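Local coordinates for protein P35 antigen (Borrelia burgdorferi, PDB 4ALY) that is an outer surface lipoprotein of the Lyme disease spirochaete that is critical for infection after a tick bite, at residues D101-R106 and F141-I146; A107-K112 and I152-S157; S185-N190 and T270-L275. One frame throughout, in Å; residues are numbered along the deposited sequence.

How the interactions relate
From the N terminus, the chain leaves helix 70-95 and reaches segment 101-106, which runs directly into segment 107-112 around helix 106-110. Interaction 1 closes the first loop when residues 141-146, at the start of helix 143-157, return to 101-106. Interaction 2 closes a second when residues 152-157 of that helix meet 107-112. The two loops cross rather than nest, and the contacts touch, with centres about 12 Å apart. Interaction 3 comes later in series, bringing the C-terminal ends of helices 163-189 and 254-275 together on the opposite side of the chain's centre, about 31 Å from interaction 1 and about 36 Å from interaction 2, centre to centre.

Interaction 1: residues D101-R106 and F141-I146; sequences DQFGMR and FNEGKI
The Phe-103 ring is overlapped obliquely by the side chain of Glu-143, whose CD lies 3.5 Å from Phe-103 CZ. Glu-143 CB and CG also touch the CE1-CZ side of the ring, and the carboxylate plane is turned 45° from the ring plane. The Glu-143 chain is extended beyond CG, with CD anti to CA (chi2 175°). The Phe-141 side chain crosses that of Phe-103 at about a right angle, and its CE1 approaches Phe-103 CZ to 4.1 Å.

At the base of the Phe-103 side chain, Ile-146 CG2 packs against Phe-103 CB at 3.9 Å. Ile-146 CG2 also lies 4.2 Å from Met-105 SD. Phe-103 is presented from a turn in which Gln-102, Phe-103 and Gly-104 all have positive phi, and Tyr-136 of helix 129-137 meets its ring edge-to-face. On the other side of the contact, Asn-142 is the N-cap of helix 143-157: its OD1 accepts from Lys-145 N at 3.0 Å and, weakly, from Gly-144 N.

No hydrogen bond joins the two segments. Apart from the carboxylate beside the phenyl ring, the contact is largely apolar, consistent with segments held together by shape and van der Waals contact rather than directional bonds.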
loop_
_atom_site.group_PDB
_atom_site.type_symbol
_atom_site.label_atom_id
_atom_site.label_comp_id
_atom_site.label_asym_id
_atom_site.label_seq_id
_atom_site.Cartn_x
_atom_site.Cartn_y
_atom_site.Cartn_z
ATOM N N ASP A 101 -6.339 13.798 -14.620
ATOM C CA ASP A 101 -7.363 13.598 -13.641
ATOM C C ASP A 101 -7.006 12.521 -12.562
ATOM O O ASP A 101 -7.843 12.175 -11.742
ATOM C CB ASP A 101 -8.741 13.449 -14.291
ATOM C CG ASP A 101 -9.093 11.994 -14.704
ATOM O OD1 ASP A 101 -8.218 11.084 -14.784
ATOM O OD2 ASP A 101 -10.304 11.808 -15.019
ATOM N N GLN A 102 -5.755 12.060 -12.534
ATOM C CA GLN A 102 -5.292 11.083 -11.514
ATOM C C GLN A 102 -6.276 9.953 -11.298
ATOM O O GLN A 102 -6.673 9.601 -10.148
ATOM C CB GLN A 102 -4.887 11.815 -10.237
ATOM C CG GLN A 102 -3.808 12.807 -10.603
ATOM C CD GLN A 102 -3.432 13.756 -9.502
ATOM O OE1 GLN A 102 -4.088 13.839 -8.443
ATOM N NE2 GLN A 102 -2.311 14.439 -9.710
ATOM N N PHE A 103 -6.686 9.367 -12.425
ATOM C CA PHE A 103 -7.593 8.231 -12.439
ATOM C C PHE A 103 -8.897 8.594 -11.790
ATOM O O PHE A 103 -9.564 7.738 -11.143
ATOM C CB PHE A 103 -6.955 6.984 -11.832
ATOM C CG PHE A 103 -5.888 6.393 -12.709
ATOM C CD1 PHE A 103 -6.217 5.909 -13.967
ATOM C CD2 PHE A 103 -4.590 6.288 -12.294
ATOM C CE1 PHE A 103 -5.257 5.366 -14.805
ATOM C CE2 PHE A 103 -3.598 5.734 -13.142
ATOM C CZ PHE A 103 -3.952 5.283 -14.412
ATOM N N GLY A 104 -9.328 9.833 -12.059
ATOM C CA GLY A 104 -10.653 10.296 -11.606
ATOM C C GLY A 104 -10.593 10.809 -10.164
ATOM O O GLY A 104 -11.527 11.445 -9.683
ATOM N N MET A 105 -9.481 10.571 -9.484
ATOM C CA MET A 105 -9.417 10.829 -8.088
ATOM C C MET A 105 -8.997 12.252 -7.717
ATOM O O MET A 105 -9.091 12.663 -6.573
ATOM C CB MET A 105 -8.481 9.820 -7.447
ATOM C CG MET A 105 -9.135 8.474 -7.277
ATOM S SD MET A 105 -7.957 7.220 -6.676
ATOM C CE MET A 105 -8.484 7.411 -5.011
ATOM N N ARG A 106 -8.523 13.005 -8.671
ATOM C CA ARG A 106 -7.950 14.265 -8.298
ATOM C C ARG A 106 -8.983 15.332 -7.864
ATOM O O ARG A 106 -8.733 16.011 -6.871
ATOM C CB ARG A 106 -7.113 14.795 -9.428
ATOM C CG ARG A 106 -6.881 16.269 -9.285
ATOM C CD ARG A 106 -6.296 16.788 -10.579
ATOM N NE ARG A 106 -5.227 17.704 -10.302
ATOM C CZ ARG A 106 -4.096 17.772 -10.996
ATOM N NH1 ARG A 106 -3.861 16.984 -12.071
ATOM N NH2 ARG A 106 -3.182 18.640 -10.575
ATOM N N PHE A 141 -1.952 -1.770 -9.887
ATOM C CA PHE A 141 -2.037 -0.889 -11.067
ATOM C C PHE A 141 -3.153 -1.350 -11.993
ATOM O O PHE A 141 -3.095 -1.279 -13.209
ATOM C CB PHE A 141 -0.690 -0.688 -11.820
ATOM C CG PHE A 141 -0.445 0.754 -12.182
ATOM C CD1 PHE A 141 -1.078 1.315 -13.271
ATOM C CD2 PHE A 141 0.373 1.587 -11.354
ATOM C CE1 PHE A 141 -0.890 2.651 -13.572
ATOM C CE2 PHE A 141 0.536 2.914 -11.650
ATOM C CZ PHE A 141 -0.069 3.445 -12.769
ATOM N N ASN A 142 -4.229 -1.785 -11.379
ATOM C CA ASN A 142 -5.364 -2.120 -12.141
ATOM C C ASN A 142 -6.156 -0.889 -12.284
ATOM O O ASN A 142 -6.983 -0.570 -11.405
ATOM C CB ASN A 142 -6.196 -3.099 -11.381
ATOM C CG ASN A 142 -7.413 -3.479 -12.140
ATOM O OD1 ASN A 142 -8.092 -2.639 -12.766
ATOM N ND2 ASN A 142 -7.705 -4.729 -12.101
ATOM N N GLU A 143 -5.959 -0.209 -13.406
ATOM C CA GLU A 143 -6.534 1.121 -13.556
ATOM C C GLU A 143 -8.056 1.118 -13.426
ATOM O O GLU A 143 -8.642 2.151 -13.111
ATOM C CB GLU A 143 -6.054 1.740 -14.854
ATOM C CG GLU A 143 -4.520 1.780 -14.939
ATOM C CD GLU A 143 -4.005 2.277 -16.275
ATOM O OE1 GLU A 143 -4.798 2.712 -17.133
ATOM O OE2 GLU A 143 -2.788 2.217 -16.498
ATOM N N GLY A 144 -8.695 -0.035 -13.688
ATOM C CA GLY A 144 -10.154 -0.070 -13.654
ATOM C C GLY A 144 -10.712 -0.027 -12.227
ATOM O O GLY A 144 -11.672 0.674 -11.925
ATOM N N LYS A 145 -10.121 -0.865 -11.400
ATOM C CA LYS A 145 -10.360 -0.986 -9.999
ATOM C C LYS A 145 -9.980 0.360 -9.300
ATOM O O LYS A 145 -10.770 0.921 -8.510
ATOM C CB LYS A 145 -9.482 -2.116 -9.543
ATOM C CG LYS A 145 -9.500 -2.436 -8.076
ATOM C CD LYS A 145 -9.323 -3.960 -7.940
ATOM C CE LYS A 145 -10.168 -4.729 -8.992
ATOM N NZ LYS A 145 -9.769 -6.173 -9.053
ATOM N N ILE A 146 -8.822 0.913 -9.657
ATOM C CA ILE A 146 -8.428 2.211 -9.135
ATOM C C ILE A 146 -9.470 3.277 -9.441
ATOM O O ILE A 146 -9.780 4.080 -8.580
ATOM C CB ILE A 146 -7.072 2.630 -9.658
ATOM C CG1 ILE A 146 -6.015 1.666 -9.060
ATOM C CG2 ILE A 146 -6.755 4.075 -9.247
ATOM C CD1 ILE A 146 -4.751 1.715 -9.859
#

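Interaction 2: residues A107-K112 and I152-S157; sequences AEIFSK and ILSKLS
Segments 107-112 and 152-157 come close at the backbone level: the CA atoms of Glu-108 and Ser-154 are 5.4 Å apart and those of Ile-109 and Ser-157 5.8 Å. The first segment contains a wider pi-type turn at 107-110, whereas the second is the regular C-terminal part of helix 143-157. The small side chains of Ser-154 and Ser-157, one turn apart, are consistent with this close approach.

Ser-157 OG, anti to its own backbone N (chi1 -176°), reaches across and donates to Glu-108 O. The separation of 2.5 Å between Ser-157 OG and Glu-108 O is very short, so its exact value is doubtful. No N-H of segment 107-112 is bonded to that carbonyl.

In the all-helical fold of this Bbcrasp-1 family protein, the contact joins short helix 106-110 to the C-terminal end of helix 143-157. Helix 163-189 adjoins both partners, with Val-166 on Ile-109 and Leu-170 on Leu-153.

A water forms a second polar bridge, accepting from Glu-108 N at 2.9 Å and donating to Ser-154 OG at 2.7 Å. Ser-154 OG is also bonded to Gly-150 O in its own helix. Beside this bridge, Ile-109 CD1 packs on Leu-153 CB at 3.9 Å and lies 3.6 Å from Ser-154 OG. Glu-108 uses its aliphatic base, with CB 3.8 Å from Ser-154 CB. The chain then bends at chi2 (-69°), leading the carboxylate away from helix 143-157.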
loop_
_atom_site.group_PDB
_atom_site.type_symbol
_atom_site.label_atom_id
_atom_site.label_comp_id
_atom_site.label_asym_id
_atom_site.label_seq_id
_atom_site.Cartn_x
_atom_site.Cartn_y
_atom_site.Cartn_z
ATOM N N ALA A 107 -10.115 15.468 -8.566
ATOM C CA ALA A 107 -11.033 16.616 -8.298
ATOM C C ALA A 107 -11.582 16.620 -6.880
ATOM O O ALA A 107 -11.735 17.688 -6.329
ATOM C CB ALA A 107 -12.206 16.667 -9.315
ATOM N N GLU A 108 -11.889 15.426 -6.305
ATOM C CA GLU A 108 -12.565 15.317 -4.995
ATOM C C GLU A 108 -11.783 14.691 -3.899
ATOM O O GLU A 108 -12.255 14.690 -2.727
ATOM C CB GLU A 108 -13.813 14.456 -5.050
ATOM C CG GLU A 108 -14.682 14.615 -6.268
ATOM C CD GLU A 108 -15.369 15.933 -6.323
ATOM O OE1 GLU A 108 -15.126 16.795 -5.422
ATOM O OE2 GLU A 108 -16.158 16.100 -7.273
ATOM N N ILE A 109 -10.649 14.074 -4.231
ATOM C CA ILE A 109 -9.840 13.439 -3.200
ATOM C C ILE A 109 -8.484 14.091 -3.208
ATOM O O ILE A 109 -8.171 14.883 -2.305
ATOM C CB ILE A 109 -9.762 11.907 -3.416
ATOM C CG1 ILE A 109 -11.136 11.354 -3.768
ATOM C CG2 ILE A 109 -9.148 11.176 -2.199
ATOM C CD1 ILE A 109 -11.185 9.857 -4.055
ATOM N N PHE A 110 -7.647 13.814 -4.222
ATOM C CA PHE A 110 -6.225 14.126 -4.033
ATOM C C PHE A 110 -6.051 15.629 -3.856
ATOM O O PHE A 110 -5.200 16.139 -3.108
ATOM C CB PHE A 110 -5.373 13.609 -5.175
ATOM C CG PHE A 110 -5.369 12.111 -5.333
ATOM C CD1 PHE A 110 -5.592 11.261 -4.262
ATOM C CD2 PHE A 110 -5.054 11.546 -6.571
ATOM C CE1 PHE A 110 -5.532 9.876 -4.410
ATOM C CE2 PHE A 110 -4.943 10.154 -6.734
ATOM C CZ PHE A 110 -5.191 9.311 -5.657
ATOM N N SER A 111 -6.914 16.378 -4.500
ATOM C CA SER A 111 -6.734 17.837 -4.333
ATOM C C SER A 111 -7.421 18.387 -3.055
ATOM O O SER A 111 -7.420 19.570 -2.891
ATOM C CB SER A 111 -7.146 18.620 -5.583
ATOM O OG SER A 111 -8.546 18.610 -5.689
ATOM N N LYS A 112 -7.982 17.531 -2.207
ATOM C CA LYS A 112 -8.592 17.939 -0.918
ATOM C C LYS A 112 -7.909 17.350 0.315
ATOM O O LYS A 112 -8.270 17.725 1.428
ATOM C CB LYS A 112 -10.043 17.487 -0.761
ATOM C CG LYS A 112 -10.960 17.635 -1.972
ATOM C CD LYS A 112 -11.353 19.082 -2.138
ATOM C CE LYS A 112 -12.675 19.183 -2.891
ATOM N NZ LYS A 112 -12.613 20.637 -3.219
ATOM N N ILE A 152 -16.245 5.927 -5.911
ATOM C CA ILE A 152 -16.988 5.663 -4.726
ATOM C C ILE A 152 -16.434 6.529 -3.564
ATOM O O ILE A 152 -17.187 7.112 -2.796
ATOM C CB ILE A 152 -16.842 4.173 -4.444
ATOM C CG1 ILE A 152 -17.522 3.349 -5.587
ATOM C CG2 ILE A 152 -17.263 3.788 -3.037
ATOM C CD1 ILE A 152 -17.172 1.882 -5.457
ATOM N N LEU A 153 -15.109 6.587 -3.441
ATOM C CA LEU A 153 -14.467 7.279 -2.347
ATOM C C LEU A 153 -14.617 8.788 -2.523
ATOM O O LEU A 153 -14.580 9.500 -1.557
ATOM C CB LEU A 153 -12.990 6.906 -2.235
ATOM C CG LEU A 153 -12.620 5.503 -1.740
ATOM C CD1 LEU A 153 -11.105 5.318 -1.654
ATOM C CD2 LEU A 153 -13.315 5.062 -0.458
ATOM N N SER A 154 -14.824 9.256 -3.743
ATOM C CA SER A 154 -15.047 10.654 -4.012
ATOM C C SER A 154 -16.404 11.038 -3.460
ATOM O O SER A 154 -16.655 12.231 -3.185
ATOM C CB SER A 154 -15.142 10.882 -5.510
ATOM O OG SER A 154 -13.877 10.998 -6.090
ATOM N N LYS A 155 -17.308 10.076 -3.330
ATOM C CA LYS A 155 -18.632 10.437 -2.831
ATOM C C LYS A 155 -18.473 10.790 -1.351
ATOM O O LYS A 155 -19.070 11.759 -0.905
ATOM C CB LYS A 155 -19.650 9.346 -3.062
ATOM C CG LYS A 155 -20.041 9.205 -4.531
ATOM C CD LYS A 155 -21.314 8.392 -4.633
ATOM C CE LYS A 155 -22.106 8.809 -5.860
ATOM N NZ LYS A 155 -23.054 7.719 -6.167
ATOM N N LEU A 156 -17.614 10.037 -0.633
ATOM C CA LEU A 156 -17.300 10.292 0.762
ATOM C C LEU A 156 -16.401 11.510 0.945
ATOM O O LEU A 156 -16.587 12.288 1.871
ATOM C CB LEU A 156 -16.570 9.099 1.369
ATOM C CG LEU A 156 -17.351 7.836 1.655
ATOM C CD1 LEU A 156 -16.429 6.663 2.033
ATOM C CD2 LEU A 156 -18.452 8.118 2.715
ATOM N N SER A 157 -15.402 11.672 0.098
ATOM C CA SER A 157 -14.473 12.778 0.268
ATOM C C SER A 157 -15.176 14.159 0.063
ATOM O O SER A 157 -14.763 15.196 0.607
ATOM C CB SER A 157 -13.275 12.577 -0.660
ATOM O OG SER A 157 -12.268 13.591 -0.483
HETATM O O HOH W 1 -12.376 12.801 -7.515
#

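Interaction 3: residues S185-N190 and T270-L275; sequences SAKILN and TTTNIL
Lys-187 and Thr-272 make the polar part of this contact: NZ of Lys-187 donates to OG1 of Thr-272 at 3.1 Å. The lysine chain is extended beyond CG, with chi4 at 157° carrying NZ across to the neighbouring helix. Thr-272 OG1 is also hydrogen-bonded to Val-268 O, one turn back in its own helix, so the hydroxyl serves both the lysine and the helix backbone.

The apolar contacts centre on Leu-275 CD1. Leu-275 CD1 lies 3.9 Å from Lys-187 CB and 4.1 Å from Ile-188 CG1. The same Leu-275 CD1 is 3.7 Å from Lys-187 O, so it packs against the backbone of helix 163-189 as well as its side chains. Thr-271 adds its methyl, CG2, which is anti to the backbone N and sits 4.1 Å from Lys-187 CB. The Thr-271 hydroxyl, OG1, instead bonds to Leu-267 O within helix 254-275. The aliphatic lysine chain thus runs past one threonine methyl before its amine meets the next threonine's hydroxyl.

The short segments 185-189 and 270-275 are nearly parallel, with 6° between their N-to-C directions and their axes approaching to 10.2 Å. They form part of a helical bundle without strands: Ile-188 also touches Ser-83 of helix 70-95 and Phe-210 of helix 200-233, while Ile-274 packs on Asn-202 of the latter.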
loop_
_atom_site.group_PDB
_atom_site.type_symbol
_atom_site.label_atom_id
_atom_site.label_comp_id
_atom_site.label_asym_id
_atom_site.label_seq_id
_atom_site.Cartn_x
_atom_site.Cartn_y
_atom_site.Cartn_z
ATOM N N SER A 185 12.458 -4.281 -0.050
ATOM C CA SER A 185 13.151 -4.883 -1.176
ATOM C C SER A 185 14.433 -4.129 -1.533
ATOM O O SER A 185 15.408 -4.748 -1.941
ATOM C CB SER A 185 12.252 -5.015 -2.395
ATOM O OG SER A 185 11.111 -5.769 -2.103
ATOM N N ALA A 186 14.425 -2.803 -1.379
ATOM C CA ALA A 186 15.596 -1.975 -1.660
ATOM C C ALA A 186 16.661 -2.217 -0.593
ATOM O O ALA A 186 17.841 -2.352 -0.932
ATOM C CB ALA A 186 15.230 -0.481 -1.751
ATOM N N LYS A 187 16.245 -2.271 0.680
ATOM C CA LYS A 187 17.145 -2.684 1.758
ATOM C C LYS A 187 17.898 -3.983 1.458
ATOM O O LYS A 187 19.113 -4.020 1.559
ATOM C CB LYS A 187 16.414 -2.765 3.104
ATOM C CG LYS A 187 16.365 -1.403 3.771
ATOM C CD LYS A 187 15.504 -1.366 5.016
ATOM C CE LYS A 187 15.861 -0.039 5.689
ATOM N NZ LYS A 187 14.837 0.514 6.613
ATOM N N ILE A 188 17.166 -5.029 1.084
ATOM C CA ILE A 188 17.718 -6.365 0.884
ATOM C C ILE A 188 18.665 -6.389 -0.308
ATOM O O ILE A 188 19.790 -6.882 -0.183
ATOM C CB ILE A 188 16.599 -7.432 0.664
ATOM C CG1 ILE A 188 15.822 -7.676 1.959
ATOM C CG2 ILE A 188 17.149 -8.722 0.018
ATOM C CD1 ILE A 188 14.728 -8.705 1.799
ATOM N N LEU A 189 18.204 -5.885 -1.460
ATOM C CA LEU A 189 19.018 -5.803 -2.687
ATOM C C LEU A 189 20.253 -4.916 -2.538
ATOM O O LEU A 189 21.270 -5.134 -3.198
ATOM C CB LEU A 189 18.184 -5.315 -3.855
ATOM C CG LEU A 189 17.026 -6.135 -4.408
ATOM C CD1 LEU A 189 16.300 -5.240 -5.410
ATOM C CD2 LEU A 189 17.464 -7.436 -5.086
ATOM N N ASN A 190 20.191 -3.930 -1.657
ATOM C CA ASN A 190 21.375 -3.106 -1.404
ATOM C C ASN A 190 22.495 -3.856 -0.659
ATOM O O ASN A 190 23.571 -3.291 -0.417
ATOM C CB ASN A 190 21.031 -1.817 -0.670
ATOM C CG ASN A 190 21.972 -0.686 -1.039
ATOM O OD1 ASN A 190 22.557 -0.033 -0.169
ATOM N ND2 ASN A 190 22.132 -0.451 -2.350
ATOM N N THR A 270 12.743 -4.780 11.815
ATOM C CA THR A 270 13.337 -6.116 11.722
ATOM C C THR A 270 14.328 -6.291 10.536
ATOM O O THR A 270 15.401 -6.918 10.666
ATOM C CB THR A 270 12.224 -7.147 11.683
ATOM O OG1 THR A 270 11.537 -7.049 12.923
ATOM C CG2 THR A 270 12.739 -8.593 11.493
ATOM N N THR A 271 13.982 -5.689 9.403
ATOM C CA THR A 271 14.761 -5.827 8.216
ATOM C C THR A 271 16.070 -5.097 8.393
ATOM O O THR A 271 17.125 -5.604 7.991
ATOM C CB THR A 271 13.992 -5.267 7.008
ATOM O OG1 THR A 271 12.756 -5.984 6.879
ATOM C CG2 THR A 271 14.801 -5.430 5.764
ATOM N N THR A 272 16.018 -3.912 8.994
ATOM C CA THR A 272 17.241 -3.153 9.208
ATOM C C THR A 272 18.116 -3.911 10.187
ATOM O O THR A 272 19.344 -3.943 9.984
ATOM C CB THR A 272 16.977 -1.741 9.775
ATOM O OG1 THR A 272 15.928 -1.126 9.008
ATOM C CG2 THR A 272 18.264 -0.885 9.726
ATOM N N ASN A 273 17.476 -4.484 11.230
ATOM C CA ASN A 273 18.173 -5.168 12.336
ATOM C C ASN A 273 18.861 -6.404 11.757
ATOM O O ASN A 273 20.074 -6.535 11.849
ATOM C CB ASN A 273 17.222 -5.656 13.454
ATOM C CG ASN A 273 16.521 -4.530 14.231
ATOM O OD1 ASN A 273 16.945 -3.377 14.274
ATOM N ND2 ASN A 273 15.430 -4.900 14.882
ATOM N N ILE A 274 18.099 -7.278 11.105
ATOM C CA ILE A 274 18.713 -8.412 10.412
ATOM C C ILE A 274 19.832 -8.012 9.444
ATOM O O ILE A 274 20.770 -8.767 9.274
ATOM C CB ILE A 274 17.691 -9.282 9.673
ATOM C CG1 ILE A 274 16.753 -9.970 10.665
ATOM C CG2 ILE A 274 18.410 -10.312 8.800
ATOM C CD1 ILE A 274 15.433 -10.412 10.047
ATOM N N LEU A 275 19.749 -6.822 8.839
ATOM C CA LEU A 275 20.728 -6.402 7.794
ATOM C C LEU A 275 21.908 -5.508 8.288
ATOM O O LEU A 275 22.950 -5.408 7.631
ATOM C CB LEU A 275 19.996 -5.770 6.573
ATOM C CG LEU A 275 18.927 -6.608 5.822
ATOM C CD1 LEU A 275 18.328 -5.837 4.657
ATOM C CD2 LEU A 275 19.443 -7.975 5.361
#